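Local coordinates for protein succinate dehydrogenase subunit C (Mycolicibacterium smegmatis MC2 51, PDB 6LUM) that probably serves as a haem-bearing membrane subunit of succinate dehydrogenase, helping to pass electrons from succinate oxidation toward quinone in the membrane, at residues R22-M27 and Y106-L111; V31-T36 and L85-N90; M76-V81 and A124-I129. All coordinates share one frame; numbering follows the deposited sequence.

The chain reaches its first contact where the N-terminal tail turns into helix 25-52. There 22-27 meets the start of helix 107-136 at 106-111, and interaction 1 closes the widest loop, 78 residues long. Nested inside it, interaction 2 joins 31-36 of helix 25-52 to 85-90 of helix 71-99 beside a haem. Interaction 3 ties 76-81, earlier on helix 71-99, to 124-129 on helix 107-136. It crosses both of the others, because its first segment lies within their loops and its second beyond them. Together the three link the long helices pairwise, and Leu111 of interaction 1 touches Asn90 of interaction 2.

Interaction 1 (R22-M27 and Y106-L111); sequences RGDPGM and YQRQML
Asp24 OD2 is the oxygen that two donors grip, Gln107 NE2 from helix 107-136 and Gly26 N from its own turn. Gln107 NE2 gives its hydrogen to Asp24 OD2 at 3.2 Å, coming in nearly in line with the C-O bond. The bond is bent, 136° at the hydrogen, and the oxygen stands somewhat out of the plane of the Gln107 amide. Gly26 N is straighter on Asp24 OD2, at 3.1 Å, and takes the anti side of the carboxylate. That is the N-cap of helix 25-52: the aspartate, just before the helix, ties up a backbone N-H of the first turn.

The other oxygen holds the arginine. Asp24 OD1 forms a salt bridge with Arg108 NH2 at 2.8 Å, the two side chains meeting tip to tip with carboxylate and guanidinium planes turned 81° apart. CG of Asp24 lies anti to its backbone N (chi1 -153°), and from there one carboxylate serves the helix start, the amide and the arginine together. The positive arginine and the N-terminal end of the helix would both be expected to steady its negative charge.

Pro25 adds the apolar part. Its CD sits over one face of the Arg108 guanidinium, offset toward the rim, while Pro25 CB packs on Leu111 CD2 at 3.9 Å; Leu111 lies one helical turn beyond Gln107.

The contact joins the heads of two transmembrane helices at the border with the succinate dehydrogenase subunit B chain, whose Asn235 OD1 is hydrogen-bonded to Asp24 N and whose Phe234 packs against Gln107. On helix 107-136, Gln107 and Met110 both rest on Arg93, and Met110 also on Leu96, so that helix 71-99 lies beside this corner as the third member of the bundle.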
loop_
_atom_site.group_PDB
_atom_site.type_symbol
_atom_site.label_atom_id
_atom_site.label_comp_id
_atom_site.label_asym_id
_atom_site.label_seq_id
_atom_site.Cartn_x
_atom_site.Cartn_y
_atom_site.Cartn_z
ATOM N N ARG F 22 -2.790 -42.844 -8.837
ATOM C CA ARG F 22 -3.949 -43.668 -8.503
ATOM C C ARG F 22 -4.966 -42.883 -7.672
ATOM O O ARG F 22 -5.271 -43.216 -6.534
ATOM C CB ARG F 22 -3.500 -44.940 -7.778
ATOM C CG ARG F 22 -4.582 -45.929 -7.453
ATOM C CD ARG F 22 -3.985 -47.215 -6.952
ATOM N NE ARG F 22 -3.466 -48.023 -8.046
ATOM C CZ ARG F 22 -2.189 -48.059 -8.404
ATOM N NH1 ARG F 22 -1.808 -48.827 -9.414
ATOM N NH2 ARG F 22 -1.294 -47.330 -7.753
ATOM N N GLY F 23 -5.492 -41.822 -8.272
ATOM C CA GLY F 23 -6.450 -40.980 -7.587
ATOM C C GLY F 23 -7.872 -41.082 -8.093
ATOM O O GLY F 23 -8.356 -42.173 -8.393
ATOM N N ASP F 24 -8.545 -39.944 -8.192
ATOM C CA ASP F 24 -9.948 -39.895 -8.555
ATOM C C ASP F 24 -10.157 -40.371 -9.993
ATOM O O ASP F 24 -9.206 -40.456 -10.769
ATOM C CB ASP F 24 -10.449 -38.470 -8.392
ATOM C CG ASP F 24 -11.912 -38.398 -8.110
ATOM O OD1 ASP F 24 -12.312 -38.729 -6.983
ATOM O OD2 ASP F 24 -12.673 -38.000 -9.011
ATOM N N PRO F 25 -11.394 -40.720 -10.369
ATOM C CA PRO F 25 -11.685 -40.936 -11.795
ATOM C C PRO F 25 -11.782 -39.652 -12.605
ATOM O O PRO F 25 -11.585 -39.690 -13.826
ATOM C CB PRO F 25 -13.023 -41.679 -11.767
ATOM C CG PRO F 25 -13.609 -41.355 -10.463
ATOM C CD PRO F 25 -12.462 -41.274 -9.526
ATOM N N GLY F 26 -12.087 -38.521 -11.976
ATOM C CA GLY F 26 -12.011 -37.255 -12.667
ATOM C C GLY F 26 -10.624 -36.932 -13.160
ATOM O O GLY F 26 -10.479 -36.190 -14.130
ATOM N N MET F 27 -9.597 -37.502 -12.537
ATOM C CA MET F 27 -8.235 -37.292 -13.005
ATOM C C MET F 27 -8.001 -37.965 -14.349
ATOM O O MET F 27 -7.400 -37.378 -15.255
ATOM C CB MET F 27 -7.264 -37.812 -11.958
ATOM C CG MET F 27 -5.817 -37.602 -12.257
ATOM S SD MET F 27 -4.859 -38.864 -11.424
ATOM C CE MET F 27 -3.262 -38.091 -11.439
ATOM N N TYR F 106 -22.554 -33.838 -8.290
ATOM C CA TYR F 106 -22.910 -34.904 -9.214
ATOM C C TYR F 106 -21.815 -35.173 -10.232
ATOM O O TYR F 106 -22.099 -35.622 -11.342
ATOM C CB TYR F 106 -24.219 -34.568 -9.917
ATOM C CG TYR F 106 -25.323 -34.234 -8.957
ATOM C CD1 TYR F 106 -25.847 -35.195 -8.117
ATOM C CD2 TYR F 106 -25.835 -32.959 -8.885
ATOM C CE1 TYR F 106 -26.845 -34.893 -7.239
ATOM C CE2 TYR F 106 -26.833 -32.649 -8.010
ATOM C CZ TYR F 106 -27.335 -33.619 -7.190
ATOM O OH TYR F 106 -28.341 -33.306 -6.312
ATOM N N GLN F 107 -20.568 -34.906 -9.865
ATOM C CA GLN F 107 -19.438 -35.154 -10.751
ATOM C C GLN F 107 -19.409 -36.601 -11.231
ATOM O O GLN F 107 -19.387 -36.867 -12.438
ATOM C CB GLN F 107 -18.158 -34.784 -10.011
ATOM C CG GLN F 107 -16.885 -35.216 -10.652
ATOM C CD GLN F 107 -16.180 -36.271 -9.853
ATOM O OE1 GLN F 107 -16.364 -36.367 -8.647
ATOM N NE2 GLN F 107 -15.354 -37.062 -10.515
ATOM N N ARG F 108 -19.426 -37.557 -10.304
ATOM C CA ARG F 108 -19.306 -38.954 -10.700
ATOM C C ARG F 108 -20.571 -39.464 -11.370
ATOM O O ARG F 108 -20.502 -40.351 -12.227
ATOM C CB ARG F 108 -18.978 -39.821 -9.496
ATOM C CG ARG F 108 -17.561 -39.709 -9.014
ATOM C CD ARG F 108 -17.396 -40.473 -7.734
ATOM N NE ARG F 108 -16.172 -40.116 -7.037
ATOM C CZ ARG F 108 -15.280 -40.999 -6.615
ATOM N NH1 ARG F 108 -15.481 -42.291 -6.823
ATOM N NH2 ARG F 108 -14.189 -40.591 -5.984
ATOM N N GLN F 109 -21.733 -38.933 -10.991
ATOM C CA GLN F 109 -22.955 -39.271 -11.704
ATOM C C GLN F 109 -22.859 -38.871 -13.167
ATOM O O GLN F 109 -23.111 -39.686 -14.059
ATOM C CB GLN F 109 -24.151 -38.598 -11.043
ATOM C CG GLN F 109 -24.725 -39.385 -9.903
ATOM C CD GLN F 109 -23.901 -39.287 -8.653
ATOM O OE1 GLN F 109 -23.257 -40.250 -8.248
ATOM N NE2 GLN F 109 -23.943 -38.132 -8.006
ATOM N N MET F 110 -22.503 -37.612 -13.429
ATOM C CA MET F 110 -22.301 -37.171 -14.802
ATOM C C MET F 110 -21.285 -38.043 -15.513
ATOM O O MET F 110 -21.433 -38.338 -16.700
ATOM C CB MET F 110 -21.832 -35.724 -14.836
ATOM C CG MET F 110 -22.773 -34.710 -14.273
ATOM S SD MET F 110 -22.078 -33.081 -14.526
ATOM C CE MET F 110 -22.761 -32.196 -13.147
ATOM N N LEU F 111 -20.237 -38.452 -14.810
ATOM C CA LEU F 111 -19.192 -39.240 -15.447
ATOM C C LEU F 111 -19.719 -40.601 -15.891
ATOM O O LEU F 111 -19.442 -41.055 -17.005
ATOM C CB LEU F 111 -18.017 -39.375 -14.490
ATOM C CG LEU F 111 -16.716 -39.979 -14.974
ATOM C CD1 LEU F 111 -16.229 -39.187 -16.141
ATOM C CD2 LEU F 111 -15.733 -39.888 -13.848
#

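Interaction 2 (V31-T36 and L85-N90); sequences VLHRIT and LFHALN. With HEM (protoporphyrin IX containing Fe), chain B.
The imidazoles of His33 and His87 stack face to face, with centroids 4.0 Å apart and planes only 10° from parallel. NE2 of each ring lies over the centre of the other. The porphyrin runs along the edge of both rings, and Thr36 OG1 lies in the plane of the His87 ring at another part of its rim, by CD2. This is a haem site in the transmembrane helical bundle of the succinate dehydrogenase/fumarate reductase family, where segments 31-36 and 85-90 of helices 25-52 and 71-99 cross at -129°. His87 projects toward the iron, but the ring as modelled brings a carbon nearest to the metal, and its exact setting there is doubtful.

The His33 ring is hemmed in further by Asn90, whose ND2 comes obliquely to CD2 of His33 at 3.4 Å with amide and ring planes well turned from each other. An alanine in place of His33 would probably leave the face of His87 without its stacking partner and open a gap between Asn90 and the haem.

Phe86 closes the side away from the haem. Its edge atom CE2 meets Leu32 CB at 3.5 Å, the two side chains crossing at about a right angle, and His33 N lies in the plane of that ring. Asn90 CB sits over one face of Phe86, toward the rim. Phe86 also touches Phe118 of helix 107-136 and a bound phosphatidylethanolamine.

Thr36 OG1 sits between its backbone N and carbonyl carbon (chi1 51°), which places it at the rim of the His87 ring, near CD2. Arg34 points elsewhere, toward a haem propionate and the subunit D chain, to whose Asp118 it forms a long, weak ion pair. Its NE makes a weak but nearly straight hydrogen bond to propionate oxygen O1A of the haem, 3.4 Å long.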
loop_
_atom_site.group_PDB
_atom_site.type_symbol
_atom_site.label_atom_id
_atom_site.label_comp_id
_atom_site.label_asym_id
_atom_site.label_seq_id
_atom_site.Cartn_x
_atom_site.Cartn_y
_atom_site.Cartn_z
ATOM N N VAL F 31 -7.206 -36.350 -18.067
ATOM C CA VAL F 31 -6.063 -36.663 -18.917
ATOM C C VAL F 31 -6.533 -37.110 -20.300
ATOM O O VAL F 31 -5.941 -36.735 -21.319
ATOM C CB VAL F 31 -5.137 -37.686 -18.231
ATOM C CG1 VAL F 31 -5.664 -39.079 -18.328
ATOM C CG2 VAL F 31 -3.754 -37.600 -18.803
ATOM N N LEU F 32 -7.638 -37.858 -20.371
ATOM C CA LEU F 32 -8.231 -38.163 -21.669
ATOM C C LEU F 32 -8.717 -36.911 -22.380
ATOM O O LEU F 32 -8.560 -36.785 -23.595
ATOM C CB LEU F 32 -9.384 -39.140 -21.511
ATOM C CG LEU F 32 -9.058 -40.606 -21.350
ATOM C CD1 LEU F 32 -10.287 -41.345 -20.922
ATOM C CD2 LEU F 32 -8.618 -41.102 -22.693
ATOM N N HIS F 33 -9.356 -35.999 -21.655
ATOM C CA HIS F 33 -9.798 -34.745 -22.243
ATOM C C HIS F 33 -8.640 -34.024 -22.906
ATOM O O HIS F 33 -8.732 -33.601 -24.060
ATOM C CB HIS F 33 -10.422 -33.879 -21.156
ATOM C CG HIS F 33 -11.427 -32.895 -21.651
ATOM N ND1 HIS F 33 -11.212 -31.538 -21.619
ATOM C CD2 HIS F 33 -12.663 -33.068 -22.163
ATOM C CE1 HIS F 33 -12.267 -30.918 -22.104
ATOM N NE2 HIS F 33 -13.162 -31.823 -22.444
ATOM N N ARG F 34 -7.532 -33.886 -22.188
ATOM C CA ARG F 34 -6.374 -33.180 -22.719
ATOM C C ARG F 34 -5.815 -33.875 -23.954
ATOM O O ARG F 34 -5.516 -33.226 -24.966
ATOM C CB ARG F 34 -5.322 -33.072 -21.620
ATOM C CG ARG F 34 -3.948 -32.682 -22.061
ATOM C CD ARG F 34 -3.123 -32.227 -20.883
ATOM N NE ARG F 34 -3.634 -30.988 -20.319
ATOM C CZ ARG F 34 -2.938 -30.188 -19.526
ATOM N NH1 ARG F 34 -1.701 -30.499 -19.204
ATOM N NH2 ARG F 34 -3.478 -29.081 -19.056
ATOM N N ILE F 35 -5.698 -35.200 -23.900
ATOM C CA ILE F 35 -5.114 -35.950 -25.006
ATOM C C ILE F 35 -5.985 -35.850 -26.252
ATOM O O ILE F 35 -5.489 -35.593 -27.354
ATOM C CB ILE F 35 -4.894 -37.410 -24.584
ATOM C CG1 ILE F 35 -3.639 -37.519 -23.727
ATOM C CG2 ILE F 35 -4.822 -38.306 -25.785
ATOM C CD1 ILE F 35 -3.568 -38.779 -22.938
ATOM N N THR F 36 -7.294 -36.049 -26.101
ATOM C CA THR F 36 -8.189 -35.995 -27.250
ATOM C C THR F 36 -8.285 -34.586 -27.820
ATOM O O THR F 36 -8.386 -34.413 -29.039
ATOM C CB THR F 36 -9.565 -36.515 -26.863
ATOM O OG1 THR F 36 -10.009 -35.843 -25.691
ATOM C CG2 THR F 36 -9.502 -37.971 -26.556
ATOM N N LEU F 85 -16.103 -37.389 -29.964
ATOM C CA LEU F 85 -17.295 -37.685 -29.185
ATOM C C LEU F 85 -17.002 -37.638 -27.692
ATOM O O LEU F 85 -17.767 -37.048 -26.916
ATOM C CB LEU F 85 -17.835 -39.044 -29.601
ATOM C CG LEU F 85 -19.193 -39.465 -29.083
ATOM C CD1 LEU F 85 -20.218 -38.425 -29.437
ATOM C CD2 LEU F 85 -19.544 -40.792 -29.694
ATOM N N PHE F 86 -15.890 -38.242 -27.264
ATOM C CA PHE F 86 -15.549 -38.189 -25.849
ATOM C C PHE F 86 -15.262 -36.767 -25.407
ATOM O O PHE F 86 -15.683 -36.354 -24.325
ATOM C CB PHE F 86 -14.350 -39.072 -25.526
ATOM C CG PHE F 86 -13.928 -38.975 -24.087
ATOM C CD1 PHE F 86 -14.587 -39.688 -23.111
ATOM C CD2 PHE F 86 -12.915 -38.129 -23.704
ATOM C CE1 PHE F 86 -14.222 -39.573 -21.799
ATOM C CE2 PHE F 86 -12.559 -38.016 -22.392
ATOM C CZ PHE F 86 -13.209 -38.739 -21.443
ATOM N N HIS F 87 -14.516 -36.012 -26.209
ATOM C CA HIS F 87 -14.228 -34.632 -25.851
ATOM C C HIS F 87 -15.503 -33.824 -25.692
ATOM O O HIS F 87 -15.633 -33.046 -24.749
ATOM C CB HIS F 87 -13.329 -34.007 -26.898
ATOM C CG HIS F 87 -12.419 -32.966 -26.357
ATOM N ND1 HIS F 87 -12.759 -31.639 -26.306
ATOM C CD2 HIS F 87 -11.179 -33.056 -25.839
ATOM C CE1 HIS F 87 -11.766 -30.955 -25.778
ATOM N NE2 HIS F 87 -10.795 -31.792 -25.484
ATOM N N ALA F 88 -16.469 -34.011 -26.587
ATOM C CA ALA F 88 -17.711 -33.258 -26.495
ATOM C C ALA F 88 -18.482 -33.608 -25.233
ATOM O O ALA F 88 -18.946 -32.721 -24.509
ATOM C CB ALA F 88 -18.563 -33.515 -27.729
ATOM N N LEU F 89 -18.619 -34.902 -24.944
ATOM C CA LEU F 89 -19.372 -35.317 -23.761
ATOM C C LEU F 89 -18.704 -34.849 -22.470
ATOM O O LEU F 89 -19.356 -34.280 -21.581
ATOM C CB LEU F 89 -19.532 -36.830 -23.767
ATOM C CG LEU F 89 -20.362 -37.393 -24.907
ATOM C CD1 LEU F 89 -20.241 -38.886 -24.918
ATOM C CD2 LEU F 89 -21.797 -36.989 -24.741
ATOM N N ASN F 90 -17.400 -35.080 -22.341
ATOM C CA ASN F 90 -16.716 -34.647 -21.133
ATOM C C ASN F 90 -16.675 -33.132 -21.009
ATOM O O ASN F 90 -16.674 -32.609 -19.893
ATOM C CB ASN F 90 -15.307 -35.199 -21.093
ATOM C CG ASN F 90 -14.785 -35.299 -19.702
ATOM O OD1 ASN F 90 -15.100 -36.234 -18.987
ATOM N ND2 ASN F 90 -14.003 -34.323 -19.292
HETATM C CHA HEM B . -10.511 -27.885 -23.663
HETATM C CHB HEM B . -9.345 -28.611 -28.252
HETATM C CHC HEM B . -14.004 -29.440 -29.079
HETATM C CHD HEM B . -15.232 -28.455 -24.552
HETATM C C1A HEM B . -9.784 -28.119 -24.798
HETATM C C2A HEM B . -8.356 -28.276 -24.887
HETATM C C3A HEM B . -8.041 -28.473 -26.151
HETATM C C4A HEM B . -9.251 -28.446 -26.908
HETATM C CMA HEM B . -6.641 -28.692 -26.734
HETATM C CAA HEM B . -7.363 -28.230 -23.723
HETATM C CBA HEM B . -7.576 -29.423 -22.816
HETATM C CGA HEM B . -6.930 -29.116 -21.506
HETATM O O1A HEM B . -6.860 -30.019 -20.652
HETATM O O2A HEM B . -6.491 -27.963 -21.311
HETATM C C1B HEM B . -10.536 -28.801 -28.872
HETATM C C2B HEM B . -10.738 -28.769 -30.285
HETATM C C3B HEM B . -12.033 -29.012 -30.479
HETATM C C4B HEM B . -12.670 -29.177 -29.221
HETATM C CMB HEM B . -9.602 -28.516 -31.292
HETATM C CAB HEM B . -12.860 -29.095 -31.755
HETATM C CBB HEM B . -12.372 -28.601 -32.875
HETATM C C1C HEM B . -14.736 -29.286 -27.940
HETATM C C2C HEM B . -16.132 -29.548 -27.819
HETATM C C3C HEM B . -16.495 -29.278 -26.582
HETATM C C4C HEM B . -15.327 -28.842 -25.859
HETATM C CMC HEM B . -17.045 -30.058 -28.940
HETATM C CAC HEM B . -17.934 -29.447 -26.083
HETATM C CBC HEM B . -18.346 -28.995 -24.904
HETATM C C1D HEM B . -14.054 -28.128 -23.937
HETATM C C2D HEM B . -13.900 -27.528 -22.638
HETATM C C3D HEM B . -12.606 -27.380 -22.418
HETATM C C4D HEM B . -11.878 -27.873 -23.546
HETATM C CMD HEM B . -15.026 -27.124 -21.675
HETATM C CAD HEM B . -11.960 -26.787 -21.172
HETATM C CBD HEM B . -11.386 -27.947 -20.391
HETATM C CGD HEM B . -10.762 -27.404 -19.154
HETATM O O1D HEM B . -10.611 -26.164 -19.087
HETATM O O2D HEM B . -10.430 -28.210 -18.253
HETATM N NA HEM B . -10.309 -28.233 -26.060
HETATM N NB HEM B . -11.729 -29.042 -28.239
HETATM N NC HEM B . -14.265 -28.859 -26.728
HETATM N ND HEM B . -12.796 -28.321 -24.468
HETATM FE FE HEM B . -12.284 -28.536 -26.399
#

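Interaction 3 (M76-V81 and A124-I129); sequences MEIGLV and AAVGVI. With PEV ((1S)-2-{[(2-aminoethoxy)(hydroxy)phosphoryl]oxy}-1-[(palmitoyloxy)methyl]ethyl stearate), chain C.
Ile78 and Ile129 are the two large bumps of this contact, and Ile78 fits between Val126 and Ile129, one turn apart on the facing helix. Two neighbouring transmembrane helices of the bundle meet here nearly antiparallel, at 157°, their segment axes 10.6 Å apart. The two branches of Ile78 divide the work. Its CG2 reaches Val126 CG2 at 4.0 Å, the side chains crossing at about a right angle. CG1, set anti to the carbonyl carbon (chi1 -78°), lies 4.0 Å from Ile129 CG2, as those two chains slide past each other in opposite directions.

Ile129 answers as the bump from the other side. It fits between Ile78 and Val81, and its CD1 tip comes 4.2 Å from Val81 CG2. The other methyl of Val81, CG1, faces Ala125 CB at 4.3 Å, where the short alanine side chain takes the Val81 methyl. The close contacts are all aliphatic, made by branched side chains and one alanine.

Subunit D covers part of this seam, with its Leu70 on Val81 and its Met71 on Ile129. Other faces of helix 71-99 serve ligands: Glu77 and Leu80 touch a haem, and Met76 CE approaches phosphate oxygen O4P of a phosphatidylethanolamine. Gly79 CA lies 3.8 Å from acyl carbon C14 of that lipid, where a CB would run into the chain.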
loop_
_atom_site.group_PDB
_atom_site.type_symbol
_atom_site.label_atom_id
_atom_site.label_comp_id
_atom_site.label_asym_id
_atom_site.label_seq_id
_atom_site.Cartn_x
_atom_site.Cartn_y
_atom_site.Cartn_z
ATOM N N MET F 76 -8.802 -44.952 -38.819
ATOM C CA MET F 76 -8.453 -43.666 -38.221
ATOM C C MET F 76 -9.656 -42.736 -38.116
ATOM O O MET F 76 -9.755 -41.966 -37.161
ATOM C CB MET F 76 -7.348 -42.991 -39.025
ATOM C CG MET F 76 -6.022 -43.700 -38.960
ATOM S SD MET F 76 -4.831 -42.921 -40.050
ATOM C CE MET F 76 -4.610 -41.371 -39.206
ATOM N N GLU F 77 -10.557 -42.765 -39.096
ATOM C CA GLU F 77 -11.808 -42.020 -38.984
ATOM C C GLU F 77 -12.583 -42.465 -37.764
ATOM O O GLU F 77 -13.167 -41.640 -37.059
ATOM C CB GLU F 77 -12.666 -42.230 -40.227
ATOM C CG GLU F 77 -12.095 -41.685 -41.505
ATOM C CD GLU F 77 -12.883 -42.157 -42.693
ATOM O OE1 GLU F 77 -13.855 -42.909 -42.478
ATOM O OE2 GLU F 77 -12.507 -41.825 -43.836
ATOM N N ILE F 78 -12.616 -43.773 -37.516
ATOM C CA ILE F 78 -13.297 -44.278 -36.325
ATOM C C ILE F 78 -12.621 -43.757 -35.057
ATOM O O ILE F 78 -13.289 -43.334 -34.102
ATOM C CB ILE F 78 -13.353 -45.815 -36.358
ATOM C CG1 ILE F 78 -14.459 -46.274 -37.306
ATOM C CG2 ILE F 78 -13.589 -46.375 -34.977
ATOM C CD1 ILE F 78 -14.473 -47.761 -37.550
ATOM N N GLY F 79 -11.290 -43.761 -35.038
ATOM C CA GLY F 79 -10.574 -43.239 -33.881
ATOM C C GLY F 79 -10.849 -41.768 -33.631
ATOM O O GLY F 79 -11.043 -41.345 -32.491
ATOM N N LEU F 80 -10.881 -40.973 -34.695
ATOM C CA LEU F 80 -11.172 -39.553 -34.550
ATOM C C LEU F 80 -12.617 -39.310 -34.146
ATOM O O LEU F 80 -12.901 -38.368 -33.402
ATOM C CB LEU F 80 -10.856 -38.828 -35.848
ATOM C CG LEU F 80 -11.064 -37.323 -35.835
ATOM C CD1 LEU F 80 -9.817 -36.618 -35.344
ATOM C CD2 LEU F 80 -11.440 -36.880 -37.222
ATOM N N VAL F 81 -13.545 -40.128 -34.632
ATOM C CA VAL F 81 -14.923 -40.028 -34.170
ATOM C C VAL F 81 -14.981 -40.247 -32.671
ATOM O O VAL F 81 -15.647 -39.504 -31.941
ATOM C CB VAL F 81 -15.814 -41.032 -34.916
ATOM C CG1 VAL F 81 -17.112 -41.229 -34.170
ATOM C CG2 VAL F 81 -16.082 -40.542 -36.300
ATOM N N ALA F 124 -23.044 -47.360 -32.069
ATOM C CA ALA F 124 -23.885 -47.045 -33.226
ATOM C C ALA F 124 -23.061 -46.476 -34.382
ATOM O O ALA F 124 -23.224 -46.893 -35.538
ATOM C CB ALA F 124 -24.991 -46.071 -32.824
ATOM N N ALA F 125 -22.172 -45.526 -34.092
ATOM C CA ALA F 125 -21.376 -44.901 -35.140
ATOM C C ALA F 125 -20.414 -45.890 -35.780
ATOM O O ALA F 125 -20.187 -45.850 -36.994
ATOM C CB ALA F 125 -20.613 -43.706 -34.576
ATOM N N VAL F 126 -19.830 -46.783 -34.985
ATOM C CA VAL F 126 -18.974 -47.811 -35.561
ATOM C C VAL F 126 -19.789 -48.753 -36.430
ATOM O O VAL F 126 -19.329 -49.180 -37.488
ATOM C CB VAL F 126 -18.212 -48.569 -34.463
ATOM C CG1 VAL F 126 -17.526 -49.779 -35.046
ATOM C CG2 VAL F 126 -17.183 -47.667 -33.850
ATOM N N GLY F 127 -21.018 -49.066 -36.022
ATOM C CA GLY F 127 -21.856 -49.911 -36.856
ATOM C C GLY F 127 -22.136 -49.288 -38.210
ATOM O O GLY F 127 -22.026 -49.945 -39.250
ATOM N N VAL F 128 -22.481 -48.000 -38.217
ATOM C CA VAL F 128 -22.796 -47.328 -39.476
ATOM C C VAL F 128 -21.557 -47.227 -40.359
ATOM O O VAL F 128 -21.576 -47.615 -41.536
ATOM C CB VAL F 128 -23.404 -45.944 -39.212
ATOM C CG1 VAL F 128 -23.698 -45.273 -40.511
ATOM C CG2 VAL F 128 -24.657 -46.071 -38.400
ATOM N N ILE F 129 -20.466 -46.684 -39.815
ATOM C CA ILE F 129 -19.239 -46.572 -40.594
ATOM C C ILE F 129 -18.785 -47.943 -41.069
ATOM O O ILE F 129 -18.241 -48.089 -42.169
ATOM C CB ILE F 129 -18.147 -45.868 -39.770
ATOM C CG1 ILE F 129 -18.591 -44.460 -39.391
ATOM C CG2 ILE F 129 -16.846 -45.809 -40.541
ATOM C CD1 ILE F 129 -17.487 -43.623 -38.812
HETATM C C46 PEV C . -15.283 -47.655 -21.532
HETATM C C45 PEV C . -16.276 -46.494 -21.527
HETATM C C44 PEV C . -15.823 -45.320 -22.395
HETATM C C43 PEV C . -15.412 -44.096 -21.581
HETATM C C42 PEV C . -14.018 -43.594 -21.948
HETATM C C41 PEV C . -13.599 -43.974 -23.366
HETATM C C40 PEV C . -12.432 -43.130 -23.865
HETATM C C39 PEV C . -12.070 -43.420 -25.318
HETATM C C38 PEV C . -11.873 -42.146 -26.129
HETATM C C37 PEV C . -10.439 -41.974 -26.615
HETATM C C36 PEV C . -10.164 -42.755 -27.895
HETATM C C35 PEV C . -9.413 -41.948 -28.950
HETATM C C34 PEV C . -8.091 -41.381 -28.445
HETATM C C33 PEV C . -7.023 -41.266 -29.533
HETATM C C32 PEV C . -7.495 -41.718 -30.914
HETATM C C31 PEV C . -6.425 -41.553 -31.995
HETATM O O31 PEV C . -5.288 -41.739 -31.724
HETATM O O2 PEV C . -6.790 -41.192 -33.299
HETATM C C2 PEV C . -5.749 -40.733 -34.111
HETATM C C1 PEV C . -6.278 -39.647 -35.038
HETATM O O3P PEV C . -5.413 -39.547 -36.128
HETATM P P PEV C . -5.728 -38.384 -37.248
HETATM O O1P PEV C . -4.471 -38.010 -37.991
HETATM O O2P PEV C . -6.250 -37.177 -36.521
HETATM O O4P PEV C . -6.855 -38.916 -38.325
HETATM C C4 PEV C . -6.712 -38.543 -39.666
HETATM C C5 PEV C . -7.935 -39.025 -40.442
HETATM N N6 PEV C . -7.791 -38.725 -41.854
HETATM C C3 PEV C . -5.232 -41.871 -34.978
HETATM O O3 PEV C . -4.234 -42.548 -34.277
HETATM C C11 PEV C . -4.263 -43.928 -34.488
HETATM O O11 PEV C . -3.482 -44.433 -35.222
HETATM C C12 PEV C . -5.307 -44.781 -33.769
HETATM C C13 PEV C . -6.247 -45.499 -34.733
HETATM C C14 PEV C . -7.663 -45.602 -34.179
HETATM C C15 PEV C . -7.791 -46.659 -33.086
HETATM C C16 PEV C . -9.163 -47.336 -33.083
HETATM C C17 PEV C . -10.116 -46.819 -32.002
HETATM C C18 PEV C . -9.536 -45.682 -31.160
HETATM C C19 PEV C . -9.535 -45.973 -29.661
HETATM C C20 PEV C . -10.780 -46.724 -29.202
HETATM C C21 PEV C . -10.988 -46.618 -27.695
HETATM C C22 PEV C . -12.182 -47.431 -27.212
HETATM C C23 PEV C . -13.496 -46.891 -27.764
#